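Local coordinates for protein tumour necrosis factor receptor (Ectromelia virus, PDB 3ON9) that probably blunts host immune defence by binding tumour necrosis factor and chemokines outside the cell, the part here being its SECRET domain, a beta-sandwich, at residues 6-12 with 126-132; 31-35 with 53-57; 45-49 with 73-79; 61-65 with 150-155; 105-111 with 138-144. The contacts are given in a common frame with arbitrary orientation. Residues are numbered along the deposited sequence.

Interaction 1. Residues 6-12 with 126-132; sequences FNSIDVE and YIVYANT
Backbone hydrogen bonds set the register of two antiparallel strands, 8-12 and 126-130. Asp10 N to Val128 O is 2.9 Å and Val128 N to Asp10 O is 2.8 Å. Glu12 and Tyr126 pair in the same way, N to O 2.9 Å each way. Ala130 N gives to Ser8 O at 3.0 Å. Ala130 O takes Asn7 N at 2.9 Å and, weakly, Ser8 N at 3.0 Å: a classic beta bulge. Beyond it the Asn7 side chain (chi1 p) makes two bonds to Thr132, OD1 from N at 2.9 Å and ND2 to OG1 at 3.0 Å. A water joins Ser8 OG (2.8 Å) to Val128 O (3.0 Å). Ile9 with Tyr129 and Val11 with Ile127 are non-hydrogen-bonded pairs. The edge of Tyr129 meets the face of Phe6, centroids 5.0 Å apart, planes at 61°. The axes approach to 4.7 Å at 168°. Strands 62-69 and 140-145 flank this pair in the five-strand sheet. Val11, Ile127 and Tyr129 pack on strand 82-89 of the other sheet.

Interaction 2. Residues 31-35 with 53-57; sequences STIST and GDYYS
Both segments are extended and run nearly parallel. The axes of strands 31-34 and 53-57 come within 8.4 Å at 16°, a signed crossing angle of -16°. This spacing is too wide for backbone pairing, and the closest CA atoms, of Ile33 and Tyr56, are 7.7 Å apart. Ile33 (chi1 m, chi2 t) points its CB toward the other strand. Its CD1 lies 3.6 Å from Tyr55 O, its CG2 4.0 Å from Tyr56 CB, and its CG1 3.7 Å from Asp54 OD2. The layers of a beta-sandwich meet here: strand 30-34 belongs to the six-strand sheet, and strand 51-59 is an outermost strand of the five-strand sheet. Phe67 of strand 62-69 also touches Ile33 and Asp54. Asp54 OD2 is hydrogen-bonded to Ser25. Tyr56 takes chi1 t, and its OH comes 3.7 Å from Thr35 CG2. A water lies 2.7 Å from Thr35 OG1 and donates to Tyr56 OH at 2.9 Å. That hydroxyl also bonds to Lys20 O, and Thr35 OG1 to the N of Glu37 and Leu38.

Interaction 3. Residues 45-49 with 73-79; sequences EDCTP and VHQDLTT
The loop between strands 38-45 and 51-59 meets the loop between strands 62-69 and 82-89, and side-chain groups bond to backbone groups. The nearest CA pairs are Thr48 with Gln75 (4.9 Å), Asp46 with Thr79 (5.7 Å) and Pro49 with Val73 (5.8 Å). Asp46 has positive phi (69°), and its O accepts twice, from Gln75 NE2 at 2.9 Å and from Thr79 OG1 at 2.9 Å. The other end of the Gln75 amide, OE1, takes Thr48 N at 2.8 Å. The Gln75 side chain (chi1 t, chi2 p) therefore spans the backbone on both sides of Cys47. Gln75 NE2 also gives longer bonds, 3.2 Å to Asp76 O and 3.2 Å to Thr79 O. Thr48 (chi1 m) returns a bond: its OG1 accepts Asp76 N at 2.9 Å. A water sits 2.6 Å from Thr48 OG1 and donates to Thr79 OG1 at 2.9 Å. Residues 76-79 form a type I turn, with Thr79 N to Asp76 O at 3.1 Å. Asp76 OD1 accepts Thr78 N at 3.0 Å, an Asx turn, and Thr78 OG1 at 2.8 Å. Apolar contact is slight, as between Thr48 CG2 and Val73 CG1 (3.9 Å). Cys47 is disulfide-bonded to Cys81, and Asp46 forms a salt bridge with Lys82. The loops are thus joined by specific polar pairing next to a covalent link, rather than by a hydrophobic core.

Interaction 4. Residues 61-65 with 150-155; sequences KLATS and LNVDHI
Leu62 (chi1 t, chi2 p) projects from its strand into a cluster of Leu150, Val152 and Ile155. Its CD1 is 3.9 Å from Leu150 CD1 and 3.9 Å from Val152 CG1. Its CD2 is 4.0 Å from Ile155 CD1 and 3.4 Å from Asn151 O. The contact lays the loop after strand 140-145 across one face of the five-strand sheet of the beta-sandwich. Lys61 is still loop, and strand 62-69 starts, extended, at Leu62. Its neighbours in the sheet are strands 8-16 and 51-59. The loop has two local features. Asn151 OD1 accepts Asp153 N at 3.0 Å, an Asx turn. Val152 to Ile155 form a type II turn, closed by Ile155 N to Val152 O at 3.2 Å, with His154 at positive phi (68°). This turn brings Val152 and Ile155 together, both with CB toward the strand. The nearest CA atoms, of Thr64 and Val152, are 6.4 Å apart, and the joining forces are apolar packing. Leu150 and Leu62 also rest on Tyr16, and Val152 touches Asn14. Thr64, with chi1 t, points toward the loop. Its OG1 bonds to Asn14 OD1 and lies 3.8 Å from Val152 CG2, while Thr64 CG2 lies 3.5 Å from Ile155 CG2.

Interaction 5. Residues 105-111 with 138-144; sequences YLMPHSE and DMDVVAY
Asp140 carries the polar part of this contact. Its carboxylate (chi1 m) receives three hydrogen bonds from segment 105-111: Leu106 N to OD1 at 2.8 Å, Met107 N to OD2 at 2.9 Å, and His109 NE2 to OD2 at 2.7 Å. The carboxylate thus takes two successive backbone amides. His109 (chi1 p) uses its other nitrogen too, ND1 giving to Glu111 OE1 at 2.8 Å. The imidazole thus bridges two carboxylates. Glu111 OE1 is also bonded to Tyr129 OH. A water donates to Glu111 O at 2.7 Å and lies 2.8 Å from Tyr144 OH. The apolar contact is between Tyr105 CZ and Val142 CG2 (3.6 Å). The carboxylate carbon Glu111 CD also lies 3.8 Å from Val142 CG2. In van der Waals contact with the Asp138 backbone, Leu106 CD1 is 3.5 Å and Met107 CE 3.7 Å from Asp138 O. The nearest CA atoms are those of Tyr105 and Asp140, 5.9 Å apart; Glu111 CA and Val142 CA are 8.4 Å apart, across the layers of the sandwich. Strand 140-145 is an outermost strand of the five-strand sheet and pairs with strand 122-130. Strand 110-116 lies in the other sheet, between 82-89 and 95-97.

Overall arrangement
The five contacts cover both layers of the SECRET domain beta-sandwich. Interaction 1 pairs strands within the five-strand sheet and brings residues near the start of the chain beside strand 122-130. Interactions 2 and 5 join the two sheets near opposite edges, with centres about 22 Å apart. Interaction 5 is about 8 Å from interaction 1, centre to centre, and they share the Tyr129-Glu111 hydroxyl-carboxylate contact. Interaction 3 ties loops at one end of the sandwich, about 12 Å between centres from interaction 1. Interaction 4 lies about 30 Å from interaction 3, centre to centre. Interactions 2 and 3 alternate along the chain, as do 1 and 5, so distant segments interlock into one compact domain.

Interaction 1. Residues 6-12 with 126-132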
# COMPACT_ATOMS: atom_id res chain seq x y z
N PHE A 6 5.51 -11.78 11.74
CA PHE A 6 6.06 -10.66 10.98
C PHE A 6 6.32 -9.46 11.88
O PHE A 6 5.60 -9.23 12.86
CB PHE A 6 5.16 -10.29 9.79
CG PHE A 6 3.78 -9.78 10.17
CD1 PHE A 6 3.58 -8.43 10.45
CD2 PHE A 6 2.69 -10.64 10.19
CE1 PHE A 6 2.30 -7.95 10.78
CE2 PHE A 6 1.43 -10.17 10.52
CZ PHE A 6 1.23 -8.82 10.80
N ASN A 7 7.38 -8.71 11.58
CA ASN A 7 7.67 -7.46 12.27
C ASN A 7 7.73 -6.29 11.31
O ASN A 7 8.12 -5.19 11.69
CB ASN A 7 8.97 -7.55 13.10
CG ASN A 7 10.16 -8.00 12.28
OD1 ASN A 7 10.04 -8.28 11.10
ND2 ASN A 7 11.33 -8.09 12.91
N SER A 8 7.36 -6.54 10.06
CA SER A 8 7.47 -5.52 9.01
C SER A 8 6.26 -5.60 8.08
O SER A 8 5.89 -6.68 7.65
CB SER A 8 8.73 -5.78 8.18
OG SER A 8 8.80 -4.92 7.06
N ILE A 9 5.66 -4.45 7.78
CA ILE A 9 4.60 -4.38 6.78
C ILE A 9 4.97 -3.32 5.76
O ILE A 9 5.34 -2.20 6.13
CB ILE A 9 3.20 -4.04 7.35
CG1 ILE A 9 2.88 -4.87 8.59
CG2 ILE A 9 2.12 -4.29 6.30
CD1 ILE A 9 1.54 -4.52 9.24
N ASP A 10 4.86 -3.69 4.49
CA ASP A 10 5.18 -2.84 3.36
C ASP A 10 3.92 -2.79 2.51
O ASP A 10 3.34 -3.83 2.21
CB ASP A 10 6.36 -3.45 2.59
CG ASP A 10 6.45 -2.98 1.15
OD1 ASP A 10 7.07 -1.93 0.92
OD2 ASP A 10 5.92 -3.69 0.27
N VAL A 11 3.46 -1.59 2.19
CA VAL A 11 2.32 -1.42 1.30
C VAL A 11 2.79 -0.58 0.12
O VAL A 11 3.35 0.50 0.32
CB VAL A 11 1.14 -0.73 2.03
CG1 VAL A 11 -0.01 -0.50 1.06
CG2 VAL A 11 0.69 -1.56 3.22
N GLU A 12 2.60 -1.09 -1.09
CA GLU A 12 2.99 -0.38 -2.30
C GLU A 12 1.79 -0.21 -3.20
O GLU A 12 1.01 -1.14 -3.38
CB GLU A 12 4.04 -1.17 -3.08
CG GLU A 12 5.31 -1.46 -2.32
CD GLU A 12 6.08 -2.62 -2.93
OE1 GLU A 12 6.50 -2.51 -4.11
OE2 GLU A 12 6.27 -3.64 -2.24
N TYR A 126 0.61 -4.04 -3.57
CA TYR A 126 1.26 -5.12 -2.85
C TYR A 126 1.21 -4.84 -1.36
O TYR A 126 1.60 -3.76 -0.92
CB TYR A 126 2.72 -5.28 -3.28
CG TYR A 126 2.92 -5.36 -4.78
CD1 TYR A 126 2.87 -6.58 -5.46
CD2 TYR A 126 3.17 -4.21 -5.51
CE1 TYR A 126 3.06 -6.63 -6.84
CE2 TYR A 126 3.35 -4.26 -6.89
CZ TYR A 126 3.30 -5.46 -7.54
OH TYR A 126 3.50 -5.46 -8.91
N ILE A 127 0.73 -5.81 -0.61
CA ILE A 127 0.78 -5.74 0.85
C ILE A 127 1.68 -6.89 1.29
O ILE A 127 1.37 -8.05 1.05
CB ILE A 127 -0.61 -5.89 1.46
CG1 ILE A 127 -1.51 -4.78 0.93
CG2 ILE A 127 -0.51 -5.82 3.01
CD1 ILE A 127 -2.97 -4.95 1.27
N VAL A 128 2.80 -6.55 1.92
CA VAL A 128 3.87 -7.51 2.16
C VAL A 128 4.19 -7.58 3.64
O VAL A 128 4.58 -6.57 4.25
CB VAL A 128 5.12 -7.13 1.36
CG1 VAL A 128 6.23 -8.15 1.59
CG2 VAL A 128 4.78 -7.04 -0.12
N TYR A 129 4.01 -8.76 4.21
CA TYR A 129 4.33 -8.98 5.61
C TYR A 129 5.61 -9.81 5.68
O TYR A 129 5.71 -10.87 5.05
CB TYR A 129 3.21 -9.76 6.27
CG TYR A 129 1.83 -9.18 6.11
CD1 TYR A 129 1.26 -8.42 7.12
CD2 TYR A 129 1.07 -9.42 4.95
CE1 TYR A 129 -0.01 -7.91 6.99
CE2 TYR A 129 -0.21 -8.91 4.82
CZ TYR A 129 -0.75 -8.16 5.85
OH TYR A 129 -2.02 -7.65 5.75
N ALA A 130 6.58 -9.33 6.45
CA ALA A 130 7.84 -10.03 6.60
C ALA A 130 8.30 -10.13 8.04
O ALA A 130 8.22 -9.16 8.79
CB ALA A 130 8.93 -9.36 5.76
N ASN A 131 8.79 -11.30 8.42
CA ASN A 131 9.59 -11.46 9.62
C ASN A 131 11.03 -11.28 9.20
O ASN A 131 11.58 -12.14 8.52
CB ASN A 131 9.39 -12.86 10.21
CG ASN A 131 10.18 -13.07 11.48
OD1 ASN A 131 10.97 -12.22 11.88
ND2 ASN A 131 9.96 -14.21 12.13
N THR A 132 11.65 -10.16 9.57
CA THR A 132 13.03 -9.90 9.16
C THR A 132 14.02 -10.93 9.68
O THR A 132 15.14 -11.02 9.19
CB THR A 132 13.50 -8.48 9.53
OG1 THR A 132 13.57 -8.34 10.95
CG2 THR A 132 12.55 -7.43 8.95
O HOH W 1 7.46 -5.90 4.81

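Interaction 2. Residues 31-35 with 53-57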
# COMPACT_ATOMS: atom_id res chain seq x y z
N SER A 31 -4.03 6.42 7.63
CA SER A 31 -2.95 7.15 6.97
C SER A 31 -3.33 7.48 5.53
O SER A 31 -3.89 6.65 4.82
CB SER A 31 -1.67 6.32 7.00
OG SER A 31 -1.22 6.06 8.32
N THR A 32 -3.02 8.70 5.11
CA THR A 32 -3.34 9.10 3.75
C THR A 32 -2.16 9.67 2.97
O THR A 32 -1.30 10.37 3.52
CB THR A 32 -4.50 10.12 3.70
OG1 THR A 32 -4.23 11.22 4.58
CG2 THR A 32 -5.83 9.45 4.10
N ILE A 33 -2.13 9.35 1.68
CA ILE A 33 -1.36 10.10 0.70
C ILE A 33 -2.37 10.68 -0.27
O ILE A 33 -3.21 9.95 -0.77
CB ILE A 33 -0.40 9.18 -0.08
CG1 ILE A 33 0.62 8.54 0.87
CG2 ILE A 33 0.26 9.94 -1.23
CD1 ILE A 33 1.29 7.27 0.30
N SER A 34 -2.32 11.98 -0.53
CA SER A 34 -3.29 12.56 -1.47
C SER A 34 -2.68 13.57 -2.42
O SER A 34 -1.86 14.40 -2.02
CB SER A 34 -4.45 13.22 -0.71
OG SER A 34 -5.53 13.44 -1.61
N THR A 35 -3.09 13.50 -3.68
CA THR A 35 -2.90 14.60 -4.61
C THR A 35 -4.28 15.21 -4.77
O THR A 35 -5.21 14.81 -4.07
CB THR A 35 -2.39 14.11 -5.97
OG1 THR A 35 -3.38 13.26 -6.58
CG2 THR A 35 -1.11 13.33 -5.80
N GLY A 53 6.41 5.77 7.68
CA GLY A 53 6.84 6.51 6.51
C GLY A 53 5.99 6.22 5.30
O GLY A 53 5.31 5.19 5.24
N ASP A 54 6.03 7.13 4.34
CA ASP A 54 5.36 6.91 3.07
C ASP A 54 6.06 7.65 1.95
O ASP A 54 7.01 8.39 2.18
CB ASP A 54 3.87 7.27 3.14
CG ASP A 54 3.61 8.69 3.58
OD1 ASP A 54 4.50 9.56 3.45
OD2 ASP A 54 2.49 8.91 4.07
N TYR A 55 5.59 7.43 0.73
CA TYR A 55 6.22 8.07 -0.42
C TYR A 55 5.28 8.07 -1.61
O TYR A 55 4.33 7.30 -1.65
CB TYR A 55 7.55 7.37 -0.77
CG TYR A 55 7.41 5.89 -1.06
CD1 TYR A 55 7.19 5.43 -2.36
CD2 TYR A 55 7.49 4.95 -0.04
CE1 TYR A 55 7.07 4.08 -2.62
CE2 TYR A 55 7.37 3.60 -0.29
CZ TYR A 55 7.15 3.17 -1.59
OH TYR A 55 7.03 1.81 -1.84
N TYR A 56 5.56 8.96 -2.56
CA TYR A 56 4.80 9.08 -3.80
C TYR A 56 5.74 9.77 -4.77
O TYR A 56 6.14 10.92 -4.57
CB TYR A 56 3.52 9.93 -3.56
CG TYR A 56 2.75 10.27 -4.81
CD1 TYR A 56 1.81 9.39 -5.33
CD2 TYR A 56 2.96 11.48 -5.47
CE1 TYR A 56 1.10 9.71 -6.50
CE2 TYR A 56 2.26 11.79 -6.63
CZ TYR A 56 1.33 10.91 -7.13
OH TYR A 56 0.62 11.23 -8.27
N SER A 57 6.14 9.06 -5.81
CA SER A 57 7.18 9.53 -6.71
C SER A 57 6.80 9.20 -8.14
O SER A 57 6.31 8.10 -8.43
CB SER A 57 8.52 8.90 -6.34
OG SER A 57 9.58 9.48 -7.09
O HOH W 2 -2.21 11.77 -8.50

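Interaction 3. Residues 45-49 with 73-79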
# COMPACT_ATOMS: atom_id res chain seq x y z
N GLU A 45 -5.82 -1.70 11.71
CA GLU A 45 -6.32 -2.06 13.04
C GLU A 45 -5.77 -3.40 13.51
O GLU A 45 -5.79 -4.38 12.77
CB GLU A 45 -7.85 -2.07 13.07
CG GLU A 45 -8.42 -2.41 14.45
CD GLU A 45 -9.92 -2.21 14.56
OE1 GLU A 45 -10.54 -1.85 13.54
OE2 GLU A 45 -10.48 -2.40 15.66
N ASP A 46 -5.29 -3.43 14.76
CA ASP A 46 -4.77 -4.63 15.40
C ASP A 46 -3.45 -5.13 14.80
O ASP A 46 -3.00 -6.24 15.11
CB ASP A 46 -5.82 -5.75 15.44
CG ASP A 46 -6.98 -5.43 16.35
OD1 ASP A 46 -6.75 -4.78 17.40
OD2 ASP A 46 -8.13 -5.80 16.04
N CYS A 47 -2.82 -4.30 13.97
CA CYS A 47 -1.48 -4.59 13.46
C CYS A 47 -0.49 -3.93 14.41
O CYS A 47 -0.58 -2.74 14.65
CB CYS A 47 -1.28 -4.00 12.06
SG CYS A 47 -2.53 -4.53 10.87
N THR A 48 0.45 -4.70 14.93
CA THR A 48 1.36 -4.17 15.95
C THR A 48 2.44 -3.24 15.34
O THR A 48 2.67 -2.16 15.85
CB THR A 48 2.03 -5.29 16.79
OG1 THR A 48 1.08 -6.32 17.08
CG2 THR A 48 2.56 -4.71 18.11
N PRO A 49 3.09 -3.66 14.24
CA PRO A 49 4.13 -2.79 13.68
C PRO A 49 3.55 -1.45 13.27
O PRO A 49 2.52 -1.43 12.59
CB PRO A 49 4.59 -3.56 12.44
CG PRO A 49 4.29 -5.02 12.79
CD PRO A 49 2.98 -4.95 13.52
N VAL A 73 9.39 -4.36 15.98
CA VAL A 73 8.41 -4.99 16.86
C VAL A 73 7.61 -6.05 16.12
O VAL A 73 7.07 -5.79 15.05
CB VAL A 73 7.41 -3.96 17.43
CG1 VAL A 73 6.49 -4.64 18.44
CG2 VAL A 73 8.17 -2.78 18.06
N HIS A 74 7.54 -7.26 16.68
CA HIS A 74 6.79 -8.35 16.05
C HIS A 74 5.30 -8.27 16.33
O HIS A 74 4.88 -7.83 17.42
CB HIS A 74 7.32 -9.72 16.49
CG HIS A 74 8.69 -10.04 15.98
ND1 HIS A 74 8.91 -10.78 14.84
CD2 HIS A 74 9.92 -9.70 16.46
CE1 HIS A 74 10.21 -10.88 14.63
NE2 HIS A 74 10.84 -10.25 15.60
N GLN A 75 4.51 -8.70 15.35
CA GLN A 75 3.06 -8.79 15.51
C GLN A 75 2.66 -9.64 16.72
O GLN A 75 3.17 -10.75 16.93
CB GLN A 75 2.44 -9.37 14.23
CG GLN A 75 0.93 -9.61 14.31
CD GLN A 75 0.11 -8.33 14.41
OE1 GLN A 75 0.48 -7.29 13.85
NE2 GLN A 75 -1.01 -8.40 15.12
N ASP A 76 1.73 -9.10 17.51
CA ASP A 76 1.12 -9.80 18.63
C ASP A 76 0.29 -10.96 18.08
O ASP A 76 -0.66 -10.73 17.34
CB ASP A 76 0.22 -8.81 19.37
CG ASP A 76 -0.32 -9.35 20.68
OD1 ASP A 76 -0.30 -10.58 20.87
OD2 ASP A 76 -0.77 -8.52 21.51
N LEU A 77 0.63 -12.20 18.41
CA LEU A 77 -0.11 -13.31 17.83
C LEU A 77 -1.52 -13.44 18.40
O LEU A 77 -2.32 -14.24 17.91
CB LEU A 77 0.67 -14.63 17.93
CG LEU A 77 1.90 -14.67 17.02
CD1 LEU A 77 2.73 -15.93 17.25
CD2 LEU A 77 1.50 -14.56 15.55
N THR A 78 -1.83 -12.65 19.42
CA THR A 78 -3.17 -12.67 20.00
C THR A 78 -4.10 -11.61 19.40
O THR A 78 -5.27 -11.54 19.75
CB THR A 78 -3.15 -12.53 21.56
OG1 THR A 78 -2.83 -11.18 21.92
CG2 THR A 78 -2.12 -13.47 22.17
N THR A 79 -3.59 -10.79 18.48
CA THR A 79 -4.43 -9.85 17.74
C THR A 79 -4.29 -10.10 16.24
O THR A 79 -3.25 -10.56 15.78
CB THR A 79 -4.14 -8.36 18.09
OG1 THR A 79 -2.91 -7.93 17.49
CG2 THR A 79 -4.05 -8.17 19.59
O HOH W 3 -1.22 -5.65 18.21

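Interaction 4. Residues 61-65 with 150-155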
# COMPACT_ATOMS: atom_id res chain seq x y z
N LYS A 61 3.96 10.02 -16.28
CA LYS A 61 2.61 9.80 -15.75
C LYS A 61 2.54 8.53 -14.90
O LYS A 61 1.45 8.08 -14.56
CB LYS A 61 1.58 9.74 -16.87
CG LYS A 61 1.44 11.02 -17.68
CD LYS A 61 0.40 10.82 -18.78
CE LYS A 61 0.01 12.14 -19.43
NZ LYS A 61 1.06 12.61 -20.38
N LEU A 62 3.70 7.98 -14.56
CA LEU A 62 3.79 6.74 -13.80
C LEU A 62 4.17 7.04 -12.35
O LEU A 62 5.18 7.68 -12.09
CB LEU A 62 4.86 5.82 -14.40
CG LEU A 62 5.19 4.53 -13.64
CD1 LEU A 62 3.99 3.59 -13.63
CD2 LEU A 62 6.40 3.86 -14.28
N ALA A 63 3.36 6.54 -11.41
CA ALA A 63 3.63 6.78 -9.99
C ALA A 63 3.91 5.49 -9.23
O ALA A 63 3.26 4.47 -9.46
CB ALA A 63 2.45 7.49 -9.36
N THR A 64 4.89 5.54 -8.33
CA THR A 64 5.02 4.52 -7.30
C THR A 64 4.78 5.21 -5.96
O THR A 64 5.19 6.34 -5.77
CB THR A 64 6.39 3.80 -7.33
OG1 THR A 64 6.39 2.73 -6.38
CG2 THR A 64 7.53 4.76 -7.02
N SER A 65 4.11 4.52 -5.05
CA SER A 65 3.77 5.11 -3.77
C SER A 65 3.68 4.00 -2.73
O SER A 65 3.65 2.83 -3.08
CB SER A 65 2.44 5.88 -3.86
OG SER A 65 1.33 5.01 -4.03
N LEU A 150 2.66 -2.80 -13.78
CA LEU A 150 3.58 -1.68 -14.00
C LEU A 150 5.00 -1.99 -13.53
O LEU A 150 5.19 -2.58 -12.47
CB LEU A 150 3.06 -0.44 -13.27
CG LEU A 150 1.71 0.07 -13.74
CD1 LEU A 150 1.13 1.08 -12.73
CD2 LEU A 150 1.81 0.65 -15.16
N ASN A 151 5.98 -1.57 -14.33
CA ASN A 151 7.36 -1.62 -13.89
C ASN A 151 7.74 -0.25 -13.33
O ASN A 151 7.78 0.74 -14.06
CB ASN A 151 8.28 -1.98 -15.06
CG ASN A 151 9.73 -2.13 -14.65
OD1 ASN A 151 10.07 -2.04 -13.47
ND2 ASN A 151 10.60 -2.36 -15.64
N VAL A 152 7.99 -0.21 -12.02
CA VAL A 152 8.42 1.02 -11.37
C VAL A 152 9.82 0.88 -10.79
O VAL A 152 10.22 1.68 -9.93
CB VAL A 152 7.44 1.45 -10.25
CG1 VAL A 152 6.08 1.83 -10.84
CG2 VAL A 152 7.31 0.36 -9.21
N ASP A 153 10.56 -0.12 -11.25
CA ASP A 153 11.93 -0.30 -10.76
C ASP A 153 12.73 1.00 -10.84
O ASP A 153 12.64 1.74 -11.82
CB ASP A 153 12.66 -1.36 -11.58
CG ASP A 153 12.18 -2.77 -11.30
OD1 ASP A 153 11.27 -2.96 -10.46
OD2 ASP A 153 12.72 -3.71 -11.93
N HIS A 154 13.53 1.23 -9.81
CA HIS A 154 14.47 2.35 -9.78
C HIS A 154 13.84 3.74 -9.70
O HIS A 154 14.50 4.73 -9.99
CB HIS A 154 15.43 2.29 -10.97
CG HIS A 154 15.99 0.92 -11.22
ND1 HIS A 154 16.68 0.21 -10.27
CD2 HIS A 154 15.97 0.14 -12.33
CE1 HIS A 154 17.05 -0.95 -10.77
NE2 HIS A 154 16.63 -1.02 -12.02
N ILE A 155 12.57 3.83 -9.32
CA ILE A 155 11.97 5.13 -8.97
C ILE A 155 12.12 5.25 -7.46
O ILE A 155 11.62 4.40 -6.72
CB ILE A 155 10.48 5.21 -9.39
CG1 ILE A 155 10.31 4.98 -10.90
CG2 ILE A 155 9.86 6.57 -8.97
CD1 ILE A 155 8.85 4.98 -11.36

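Interaction 5. Residues 105-111 with 138-144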
# COMPACT_ATOMS: atom_id res chain seq x y z
N TYR A 105 -1.26 -18.17 2.56
CA TYR A 105 -0.21 -17.38 3.21
C TYR A 105 0.39 -18.13 4.40
O TYR A 105 -0.20 -19.08 4.91
CB TYR A 105 -0.74 -16.00 3.63
CG TYR A 105 -1.16 -15.22 2.41
CD1 TYR A 105 -0.21 -14.76 1.51
CD2 TYR A 105 -2.51 -15.01 2.11
CE1 TYR A 105 -0.57 -14.09 0.37
CE2 TYR A 105 -2.88 -14.33 0.96
CZ TYR A 105 -1.91 -13.87 0.09
OH TYR A 105 -2.24 -13.19 -1.06
N LEU A 106 1.58 -17.71 4.81
CA LEU A 106 2.29 -18.39 5.89
C LEU A 106 1.97 -17.78 7.25
O LEU A 106 2.07 -18.46 8.27
CB LEU A 106 3.80 -18.34 5.65
CG LEU A 106 4.25 -19.02 4.35
CD1 LEU A 106 5.72 -18.74 4.07
CD2 LEU A 106 3.98 -20.51 4.42
N MET A 107 1.57 -16.51 7.26
CA MET A 107 1.35 -15.79 8.52
C MET A 107 -0.07 -15.24 8.56
O MET A 107 -0.67 -15.00 7.52
CB MET A 107 2.36 -14.65 8.66
CG MET A 107 3.78 -15.12 8.91
SD MET A 107 5.02 -13.86 8.59
CE MET A 107 4.95 -13.71 6.80
N PRO A 108 -0.62 -15.08 9.77
CA PRO A 108 -1.97 -14.54 9.97
C PRO A 108 -2.06 -13.05 9.68
O PRO A 108 -1.30 -12.27 10.24
CB PRO A 108 -2.23 -14.78 11.47
CG PRO A 108 -1.22 -15.78 11.89
CD PRO A 108 -0.02 -15.54 11.04
N HIS A 109 -3.00 -12.68 8.82
CA HIS A 109 -3.35 -11.29 8.55
C HIS A 109 -4.53 -11.29 7.58
O HIS A 109 -4.77 -12.28 6.90
CB HIS A 109 -2.15 -10.54 7.95
CG HIS A 109 -1.42 -11.34 6.91
ND1 HIS A 109 -1.90 -11.49 5.62
CD2 HIS A 109 -0.28 -12.06 6.97
CE1 HIS A 109 -1.08 -12.26 4.93
NE2 HIS A 109 -0.09 -12.63 5.73
N SER A 110 -5.28 -10.20 7.54
CA SER A 110 -6.40 -10.08 6.61
C SER A 110 -6.21 -8.76 5.90
O SER A 110 -5.69 -7.81 6.49
CB SER A 110 -7.73 -10.05 7.37
OG SER A 110 -7.83 -11.12 8.28
N GLU A 111 -6.62 -8.69 4.64
CA GLU A 111 -6.51 -7.42 3.93
C GLU A 111 -7.62 -7.23 2.91
O GLU A 111 -8.17 -8.20 2.37
CB GLU A 111 -5.11 -7.25 3.32
CG GLU A 111 -4.56 -8.41 2.52
CD GLU A 111 -4.17 -9.63 3.36
OE1 GLU A 111 -3.50 -9.51 4.42
OE2 GLU A 111 -4.54 -10.73 2.94
N ASP A 138 10.23 -16.38 2.61
CA ASP A 138 9.15 -16.67 3.56
C ASP A 138 8.20 -15.50 3.81
O ASP A 138 7.27 -15.62 4.61
CB ASP A 138 9.72 -17.15 4.90
CG ASP A 138 10.16 -18.60 4.86
OD1 ASP A 138 9.86 -19.28 3.86
OD2 ASP A 138 10.78 -19.06 5.85
N MET A 139 8.42 -14.37 3.14
CA MET A 139 7.50 -13.24 3.26
C MET A 139 6.14 -13.61 2.64
O MET A 139 6.08 -14.43 1.74
CB MET A 139 8.06 -12.01 2.53
CG MET A 139 9.41 -11.52 3.00
SD MET A 139 9.83 -9.90 2.32
CE MET A 139 9.36 -10.10 0.61
N ASP A 140 5.06 -12.99 3.13
CA ASP A 140 3.75 -13.11 2.48
C ASP A 140 3.59 -11.88 1.59
O ASP A 140 3.69 -10.74 2.05
CB ASP A 140 2.62 -13.12 3.51
CG ASP A 140 2.44 -14.46 4.18
OD1 ASP A 140 2.90 -15.49 3.64
OD2 ASP A 140 1.82 -14.48 5.27
N VAL A 141 3.35 -12.12 0.30
CA VAL A 141 3.15 -11.06 -0.67
C VAL A 141 1.73 -11.13 -1.19
O VAL A 141 1.38 -12.06 -1.94
CB VAL A 141 4.13 -11.16 -1.85
CG1 VAL A 141 3.82 -10.08 -2.89
CG2 VAL A 141 5.56 -11.05 -1.36
N VAL A 142 0.89 -10.16 -0.81
CA VAL A 142 -0.48 -10.12 -1.29
C VAL A 142 -0.54 -9.13 -2.46
O VAL A 142 -0.34 -7.93 -2.27
CB VAL A 142 -1.47 -9.69 -0.19
CG1 VAL A 142 -2.90 -9.90 -0.66
CG2 VAL A 142 -1.22 -10.46 1.11
N ALA A 143 -0.78 -9.64 -3.66
CA ALA A 143 -0.68 -8.81 -4.87
C ALA A 143 -2.02 -8.61 -5.57
O ALA A 143 -2.83 -9.54 -5.66
CB ALA A 143 0.36 -9.39 -5.85
N TYR A 144 -2.25 -7.38 -6.04
CA TYR A 144 -3.47 -7.05 -6.77
C TYR A 144 -3.10 -6.29 -8.03
O TYR A 144 -2.20 -5.45 -8.01
CB TYR A 144 -4.38 -6.13 -5.94
CG TYR A 144 -4.71 -6.60 -4.54
CD1 TYR A 144 -5.97 -7.08 -4.24
CD2 TYR A 144 -3.77 -6.53 -3.51
CE1 TYR A 144 -6.29 -7.50 -2.95
CE2 TYR A 144 -4.08 -6.94 -2.23
CZ TYR A 144 -5.35 -7.42 -1.96
OH TYR A 144 -5.68 -7.84 -0.69
O HOH W 4 -8.06 -9.15 -0.16